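Probable ss-1,3-N-acetylglucosaminyltransferase (Staphylococcus aureus subsp. aureus N315, PDB 6H21) is a probable glycosyltransferase with a GT-A family 2 domain and a TarS-type linker domain, modelled with manganese and uridine-diphosphate-N-acetylglucosamine. Local coordinates at residues C[275-286]-C[319-330]. Residues are numbered along the deposited sequence; the frame is centred on the assembly and turned at random.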
ATOM      1  N   THR C 275     -22.623   2.919  -3.276  1.00 28.87           N
ATOM      2  CA  THR C 275     -21.231   3.182  -2.927  1.00 28.45           C
ATOM      3  C   THR C 275     -20.333   2.900  -4.143  1.00 28.55           C
ATOM      4  O   THR C 275     -19.435   3.675  -4.441  1.00 28.31           O
ATOM      5  CB  THR C 275     -20.800   2.400  -1.676  1.00 28.26           C
ATOM      6  OG1 THR C 275     -21.579   2.818  -0.550  1.00 28.20           O
ATOM      7  CG2 THR C 275     -19.330   2.608  -1.375  1.00 27.86           C
ATOM      8  N   THR C 276     -20.586   1.788  -4.840  1.00 29.13           N
ATOM      9  CA  THR C 276     -19.857   1.421  -6.048  1.00 29.67           C
ATOM     10  C   THR C 276     -19.993   2.534  -7.092  1.00 29.87           C
ATOM     11  O   THR C 276     -19.003   2.994  -7.648  1.00 29.66           O
ATOM     12  CB  THR C 276     -20.316   0.068  -6.612  1.00 30.41           C
ATOM     13  OG1 THR C 276     -20.161  -0.924  -5.595  1.00 30.59           O
ATOM     14  CG2 THR C 276     -19.552  -0.358  -7.850  1.00 30.97           C
ATOM     15  N   ARG C 277     -21.229   2.969  -7.342  1.00 30.24           N
ATOM     16  CA  ARG C 277     -21.485   4.059  -8.278  1.00 30.68           C
ATOM     17  C   ARG C 277     -20.698   5.314  -7.863  1.00 30.05           C
ATOM     18  O   ARG C 277     -20.125   6.002  -8.719  1.00 30.09           O
ATOM     19  CB  ARG C 277     -22.990   4.345  -8.365  1.00 31.49           C
ATOM     20  CG  ARG C 277     -23.350   5.531  -9.249  1.00 32.51           C
ATOM     21  CD  ARG C 277     -23.571   6.794  -8.449  1.00 33.30           C
ATOM     22  NE  ARG C 277     -23.342   7.965  -9.289  1.00 35.05           N
ATOM     23  CZ  ARG C 277     -22.824   9.112  -8.859  1.00 35.65           C
ATOM     24  NH1 ARG C 277     -22.538  10.057  -9.742  1.00 37.66           N
ATOM     25  NH2 ARG C 277     -22.573   9.297  -7.566  1.00 35.01           N
ATOM     26  N   LEU C 278     -20.683   5.622  -6.566  1.00 29.46           N
ATOM     27  CA  LEU C 278     -20.025   6.823  -6.056  1.00 29.51           C
ATOM     28  C   LEU C 278     -18.505   6.768  -6.304  1.00 29.76           C
ATOM     29  O   LEU C 278     -17.866   7.743  -6.736  1.00 29.74           O
ATOM     30  CB  LEU C 278     -20.349   6.948  -4.565  1.00 29.14           C
ATOM     31  CG  LEU C 278     -19.756   8.151  -3.851  1.00 29.16           C
ATOM     32  CD1 LEU C 278     -20.312   9.434  -4.423  1.00 29.58           C
ATOM     33  CD2 LEU C 278     -20.024   8.085  -2.360  1.00 29.07           C
ATOM     34  N   LEU C 279     -17.911   5.619  -6.009  1.00 30.05           N
ATOM     35  CA  LEU C 279     -16.479   5.404  -6.228  1.00 30.52           C
ATOM     36  C   LEU C 279     -16.133   5.438  -7.722  1.00 31.69           C
ATOM     37  O   LEU C 279     -15.040   5.864  -8.066  1.00 32.20           O
ATOM     38  CB  LEU C 279     -16.079   4.071  -5.591  1.00 30.48           C
ATOM     39  CG  LEU C 279     -16.052   4.090  -4.065  1.00 29.94           C
ATOM     40  CD1 LEU C 279     -15.794   2.704  -3.510  1.00 30.06           C
ATOM     41  CD2 LEU C 279     -15.004   5.073  -3.554  1.00 29.93           C
ATOM     42  N   ARG C 280     -17.073   5.043  -8.591  1.00 32.70           N
ATOM     43  CA  ARG C 280     -16.855   4.975 -10.052  1.00 34.49           C
ATOM     44  C   ARG C 280     -17.038   6.336 -10.742  1.00 34.40           C
ATOM     45  O   ARG C 280     -16.332   6.621 -11.715  1.00 34.60           O
ATOM     46  CB  ARG C 280     -17.794   3.958 -10.697  1.00 36.19           C
ATOM     47  CG  ARG C 280     -17.245   2.542 -10.699  1.00 38.41           C
ATOM     48  CD  ARG C 280     -18.122   1.561 -11.455  1.00 41.09           C
ATOM     49  NE  ARG C 280     -17.574   0.229 -11.265  1.00 44.37           N
ATOM     50  CZ  ARG C 280     -18.280  -0.899 -11.248  1.00 47.46           C
ATOM     51  NH1 ARG C 280     -19.606  -0.858 -11.274  1.00 48.52           N
ATOM     52  NH2 ARG C 280     -17.644  -2.060 -11.212  1.00 46.69           N
ATOM     53  N   HIS C 281     -17.968   7.167 -10.252  1.00 33.71           N
ATOM     54  CA  HIS C 281     -18.357   8.388 -10.986  1.00 34.59           C
ATOM     55  C   HIS C 281     -18.518   9.604 -10.070  1.00 34.21           C
ATOM     56  O   HIS C 281     -18.937  10.643 -10.549  1.00 35.12           O
ATOM     57  CB  HIS C 281     -19.649   8.135 -11.773  1.00 35.17           C
ATOM     58  CG  HIS C 281     -19.485   7.127 -12.858  1.00 36.10           C
ATOM     59  ND1 HIS C 281     -18.591   7.305 -13.903  1.00 37.94           N
ATOM     60  CD2 HIS C 281     -20.047   5.918 -13.051  1.00 36.67           C
ATOM     61  CE1 HIS C 281     -18.616   6.250 -14.693  1.00 38.17           C
ATOM     62  NE2 HIS C 281     -19.513   5.393 -14.200  1.00 37.81           N
ATOM     63  N   GLY C 282     -18.209   9.479  -8.773  1.00 33.55           N
ATOM     64  CA  GLY C 282     -18.353  10.582  -7.838  1.00 33.52           C
ATOM     65  C   GLY C 282     -17.523  11.809  -8.205  1.00 34.27           C
ATOM     66  O   GLY C 282     -16.539  11.747  -8.966  1.00 33.64           O
ATOM     67  N   GLN C 283     -17.921  12.952  -7.638  1.00 34.73           N
ATOM     68  CA  GLN C 283     -17.122  14.196  -7.708  1.00 36.65           C
ATOM     69  C   GLN C 283     -15.710  13.957  -7.144  1.00 35.53           C
ATOM     70  O   GLN C 283     -15.570  13.384  -6.080  1.00 33.80           O
ATOM     71  CB  GLN C 283     -17.762  15.301  -6.866  1.00 39.40           C
ATOM     72  CG  GLN C 283     -18.434  16.422  -7.643  1.00 43.44           C
ATOM     73  CD  GLN C 283     -18.261  17.730  -6.893  1.00 47.99           C
ATOM     74  OE1 GLN C 283     -17.327  18.504  -7.134  1.00 54.27           O
ATOM     75  NE2 GLN C 283     -19.132  17.961  -5.925  1.00 46.38           N
ATOM     76  N   LYS C 284     -14.698  14.464  -7.857  1.00 35.92           N
ATOM     77  CA  LYS C 284     -13.297  14.454  -7.449  1.00 36.89           C
ATOM     78  C   LYS C 284     -12.860  13.044  -7.015  1.00 35.72           C
ATOM     79  O   LYS C 284     -12.142  12.886  -6.047  1.00 34.47           O
ATOM     80  CB  LYS C 284     -13.077  15.459  -6.320  1.00 37.41           C
ATOM     81  CG  LYS C 284     -13.494  16.874  -6.668  1.00 39.67           C
ATOM     82  CD  LYS C 284     -13.009  17.904  -5.677  1.00 41.39           C
ATOM     83  CE  LYS C 284     -13.273  19.314  -6.160  1.00 43.75           C
ATOM     84  NZ  LYS C 284     -13.704  20.189  -5.040  1.00 45.24           N
ATOM     85  N   LYS C 285     -13.303  12.020  -7.753  1.00 35.79           N
ATOM     86  CA  LYS C 285     -13.121  10.641  -7.323  1.00 35.66           C
ATOM     87  C   LYS C 285     -11.621  10.320  -7.185  1.00 35.18           C
ATOM     88  O   LYS C 285     -11.252   9.517  -6.346  1.00 34.75           O
ATOM     89  CB  LYS C 285     -13.817   9.700  -8.302  1.00 36.70           C
ATOM     90  CG  LYS C 285     -13.157   9.636  -9.671  1.00 38.94           C
ATOM     91  CD  LYS C 285     -13.710   8.514 -10.518  1.00 40.73           C
ATOM     92  CE  LYS C 285     -13.217   8.553 -11.945  1.00 43.56           C
ATOM     93  NZ  LYS C 285     -14.318   8.252 -12.889  1.00 46.22           N
ATOM     94  N   ASN C 286     -10.776  10.993  -7.974  1.00 35.31           N
ATOM     95  CA  ASN C 286      -9.331  10.765  -7.982  1.00 35.28           C
ATOM     96  C   ASN C 286      -8.605  11.942  -7.330  1.00 34.68           C
ATOM     97  O   ASN C 286      -7.512  12.302  -7.743  1.00 34.83           O
ATOM     98  CB  ASN C 286      -8.821  10.528  -9.402  1.00 36.82           C
ATOM     99  CG  ASN C 286      -9.273   9.198  -9.963  1.00 37.29           C
ATOM    100  OD1 ASN C 286      -9.320   8.204  -9.246  1.00 37.71           O
ATOM    101  ND2 ASN C 286      -9.588   9.165 -11.248  1.00 38.98           N
ATOM    102  N   VAL C 319     -20.042  -4.020  -2.396  1.00 32.37           N
ATOM    103  CA  VAL C 319     -19.278  -3.113  -3.245  1.00 31.90           C
ATOM    104  C   VAL C 319     -18.386  -3.958  -4.162  1.00 32.91           C
ATOM    105  O   VAL C 319     -17.824  -4.955  -3.703  1.00 33.26           O
ATOM    106  CB  VAL C 319     -18.437  -2.167  -2.372  1.00 30.88           C
ATOM    107  CG1 VAL C 319     -17.457  -1.349  -3.186  1.00 30.65           C
ATOM    108  CG2 VAL C 319     -19.326  -1.289  -1.507  1.00 30.47           C
ATOM    109  N   THR C 320     -18.230  -3.554  -5.429  1.00 33.26           N
ATOM    110  CA  THR C 320     -17.356  -4.271  -6.336  1.00 34.62           C
ATOM    111  C   THR C 320     -15.959  -4.396  -5.695  1.00 34.78           C
ATOM    112  O   THR C 320     -15.399  -3.424  -5.209  1.00 33.37           O
ATOM    113  CB  THR C 320     -17.370  -3.633  -7.729  1.00 35.04           C
ATOM    114  OG1 THR C 320     -18.738  -3.606  -8.150  1.00 35.67           O
ATOM    115  CG2 THR C 320     -16.573  -4.424  -8.750  1.00 36.15           C
ATOM    116  N   GLN C 321     -15.402  -5.612  -5.710  1.00 36.19           N
ATOM    117  CA  GLN C 321     -14.330  -5.934  -4.764  1.00 37.48           C
ATOM    118  C   GLN C 321     -13.016  -5.226  -5.130  1.00 35.82           C
ATOM    119  O   GLN C 321     -12.228  -5.004  -4.247  1.00 34.93           O
ATOM    120  CB  GLN C 321     -14.147  -7.446  -4.570  1.00 41.05           C
ATOM    121  CG  GLN C 321     -15.029  -8.029  -3.459  1.00 43.74           C
ATOM    122  CD  GLN C 321     -15.167  -7.188  -2.200  1.00 45.72           C
ATOM    123  OE1 GLN C 321     -14.290  -7.180  -1.334  1.00 51.80           O
ATOM    124  NE2 GLN C 321     -16.277  -6.468  -2.066  1.00 46.16           N
ATOM    125  N   ILE C 322     -12.802  -4.829  -6.383  1.00 36.02           N
ATOM    126  CA  ILE C 322     -11.617  -4.025  -6.693  1.00 36.19           C
ATOM    127  C   ILE C 322     -11.562  -2.777  -5.793  1.00 34.00           C
ATOM    128  O   ILE C 322     -10.496  -2.217  -5.621  1.00 33.15           O
ATOM    129  CB  ILE C 322     -11.528  -3.607  -8.174  1.00 37.82           C
ATOM    130  CG1 ILE C 322     -12.784  -2.879  -8.646  1.00 38.50           C
ATOM    131  CG2 ILE C 322     -11.190  -4.786  -9.060  1.00 40.12           C
ATOM    132  CD1 ILE C 322     -12.613  -2.178  -9.978  1.00 39.97           C
ATOM    133  N   PHE C 323     -12.701  -2.304  -5.267  1.00 32.87           N
ATOM    134  CA  PHE C 323     -12.707  -1.060  -4.506  1.00 31.63           C
ATOM    135  C   PHE C 323     -12.517  -1.300  -3.003  1.00 30.73           C
ATOM    136  O   PHE C 323     -12.659  -0.329  -2.217  1.00 30.06           O
ATOM    137  CB  PHE C 323     -13.994  -0.267  -4.757  1.00 31.81           C
ATOM    138  CG  PHE C 323     -14.102   0.321  -6.141  1.00 32.61           C
ATOM    139  CD1 PHE C 323     -13.180   1.251  -6.586  1.00 32.80           C
ATOM    140  CD2 PHE C 323     -15.141  -0.033  -6.983  1.00 33.19           C
ATOM    141  CE1 PHE C 323     -13.260   1.773  -7.867  1.00 33.59           C
ATOM    142  CE2 PHE C 323     -15.224   0.498  -8.258  1.00 33.80           C
ATOM    143  CZ  PHE C 323     -14.270   1.384  -8.703  1.00 33.88           C
ATOM    144  N   ASN C 324     -12.250  -2.549  -2.593  1.00 30.60           N
ATOM    145  CA  ASN C 324     -12.252  -2.911  -1.155  1.00 30.06           C
ATOM    146  C   ASN C 324     -11.291  -2.004  -0.370  1.00 28.99           C
ATOM    147  O   ASN C 324     -11.639  -1.531   0.682  1.00 28.66           O
ATOM    148  CB  ASN C 324     -11.941  -4.398  -0.887  1.00 30.65           C
ATOM    149  CG  ASN C 324     -10.493  -4.863  -1.067  1.00 31.19           C
ATOM    150  OD1 ASN C 324      -9.812  -4.536  -2.044  1.00 31.27           O
ATOM    151  ND2 ASN C 324     -10.017  -5.716  -0.166  1.00 31.30           N
ATOM    152  N   LEU C 325     -10.065  -1.835  -0.867  1.00 28.88           N
ATOM    153  CA  LEU C 325      -9.002  -1.063  -0.195  1.00 28.11           C
ATOM    154  C   LEU C 325      -9.352   0.426  -0.169  1.00 27.68           C
ATOM    155  O   LEU C 325      -9.230   1.077   0.877  1.00 27.26           O
ATOM    156  CB  LEU C 325      -7.676  -1.281  -0.936  1.00 28.43           C
ATOM    157  CG  LEU C 325      -6.498  -0.442  -0.438  1.00 28.13           C
ATOM    158  CD1 LEU C 325      -6.230  -0.685   1.034  1.00 27.45           C
ATOM    159  CD2 LEU C 325      -5.254  -0.730  -1.261  1.00 28.91           C
ATOM    160  N   LYS C 326      -9.801   0.957  -1.306  1.00 27.95           N
ATOM    161  CA  LYS C 326     -10.123   2.406  -1.406  1.00 28.00           C
ATOM    162  C   LYS C 326     -11.218   2.760  -0.392  1.00 27.50           C
ATOM    163  O   LYS C 326     -11.085   3.710   0.375  1.00 27.29           O
ATOM    164  CB  LYS C 326     -10.479   2.807  -2.840  1.00 28.61           C
ATOM    165  CG  LYS C 326     -10.717   4.299  -3.027  1.00 28.88           C
ATOM    166  CD  LYS C 326     -10.760   4.732  -4.460  1.00 29.67           C
ATOM    167  CE  LYS C 326     -10.874   6.241  -4.588  1.00 30.14           C
ATOM    168  NZ  LYS C 326     -10.632   6.701  -5.972  1.00 31.01           N
ATOM    169  N   LEU C 327     -12.244   1.913  -0.318  1.00 27.36           N
ATOM    170  CA  LEU C 327     -13.356   2.124   0.562  1.00 27.17           C
ATOM    171  C   LEU C 327     -12.895   2.050   2.020  1.00 26.81           C
ATOM    172  O   LEU C 327     -13.285   2.881   2.814  1.00 26.61           O
ATOM    173  CB  LEU C 327     -14.468   1.106   0.269  1.00 27.51           C
ATOM    174  CG  LEU C 327     -15.674   1.172   1.205  1.00 27.48           C
ATOM    175  CD1 LEU C 327     -16.299   2.553   1.159  1.00 27.56           C
ATOM    176  CD2 LEU C 327     -16.709   0.125   0.823  1.00 28.01           C
ATOM    177  N   GLU C 328     -12.075   1.058   2.370  1.00 26.87           N
ATOM    178  CA  GLU C 328     -11.582   0.970   3.742  1.00 26.69           C
ATOM    179  C   GLU C 328     -10.713   2.196   4.075  1.00 26.07           C
ATOM    180  O   GLU C 328     -10.761   2.686   5.164  1.00 25.74           O
ATOM    181  CB  GLU C 328     -10.845  -0.352   3.992  1.00 27.03           C
ATOM    182  CG  GLU C 328     -10.609  -0.605   5.480  1.00 27.48           C
ATOM    183  CD  GLU C 328     -11.861  -0.544   6.340  1.00 28.02           C
ATOM    184  OE1 GLU C 328     -12.840  -1.222   5.975  1.00 29.34           O
ATOM    185  OE2 GLU C 328     -11.884   0.195   7.350  1.00 28.54           O
ATOM    186  N   ALA C 329      -9.900   2.654   3.128  1.00 26.03           N
ATOM    187  CA  ALA C 329      -9.034   3.784   3.356  1.00 25.93           C
ATOM    188  C   ALA C 329      -9.873   5.043   3.637  1.00 25.95           C
ATOM    189  O   ALA C 329      -9.518   5.822   4.506  1.00 25.71           O
ATOM    190  CB  ALA C 329      -8.107   3.975   2.190  1.00 26.37           C
ATOM    191  N   ILE C 330     -10.971   5.216   2.896  1.00 26.07           N
ATOM    192  CA  ILE C 330     -11.913   6.337   3.147  1.00 26.34           C
ATOM    193  C   ILE C 330     -12.519   6.198   4.544  1.00 26.30           C
ATOM    194  O   ILE C 330     -12.553   7.182   5.317  1.00 26.57           O
ATOM    195  CB  ILE C 330     -12.960   6.442   2.030  1.00 26.49           C
ATOM    196  CG1 ILE C 330     -12.277   6.824   0.717  1.00 26.83           C
ATOM    197  CG2 ILE C 330     -14.073   7.432   2.410  1.00 26.75           C
ATOM    198  CD1 ILE C 330     -13.074   6.524  -0.512  1.00 27.07           C
TER
HETATM  199  O   HOH W   1     -12.550   5.423  -7.171  1.00 39.84           O
HETATM  200  O   HOH W   2      -9.224   5.720  -8.885  1.00 50.12           O
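Leu279 lies over the ring of Phe323, the two side chains pointing opposite ways: CB of Leu279 sits 4.1 Å from the ring centroid of Phe323, only 8° off the normal, a CH-pi contact. Farther along the same side chain the two methyls part company. CD1 of Leu279 packs 3.7 Å from CB of Phe323 and also meets Leu327, while its CD2 goes the other way, to CD1 of Ile330. CG1 of Ile322 lies over the opposite face of the ring, offset toward the rim. Arg280 comes past the ring; its guanidinium plane stands 68° from that of the phenyl, NE lies in plane at the ring edge, and NH2 carries on to CG2 of Thr320.

These side chains join helix 264-281 to the start of helix 324-332, inside the helical TarS linker region; the two short axes run nearly perpendicular, 94° apart, and Phe323 occupies the N-cap position of the second helix. At one end Thr276 takes a backbone N-H: N of Thr320 reaches OG1 of Thr276 at 3.3 Å. That hydroxyl, held beside its own backbone N, also bonds to Gly272 O, while the methyl of Thr276, CG2, meets OG1 of Thr320 at 3.4 Å.

At the other end Lys326 stretches out fully, CG anti to the backbone N, and delivers NZ to O of Lys285 at 2.9 Å, approaching from above the carbonyl plane. A water bridges the same NZ to O of Leu279, and Asp342 supplies a salt bridge, which gives the buried ammonium an anionic partner besides the carbonyl and the water. NZ of Lys285 turns back instead to O of Arg280, 2.8 Å away, drawing the type II turn from Gly282 to Lys285 against the backbone just before it.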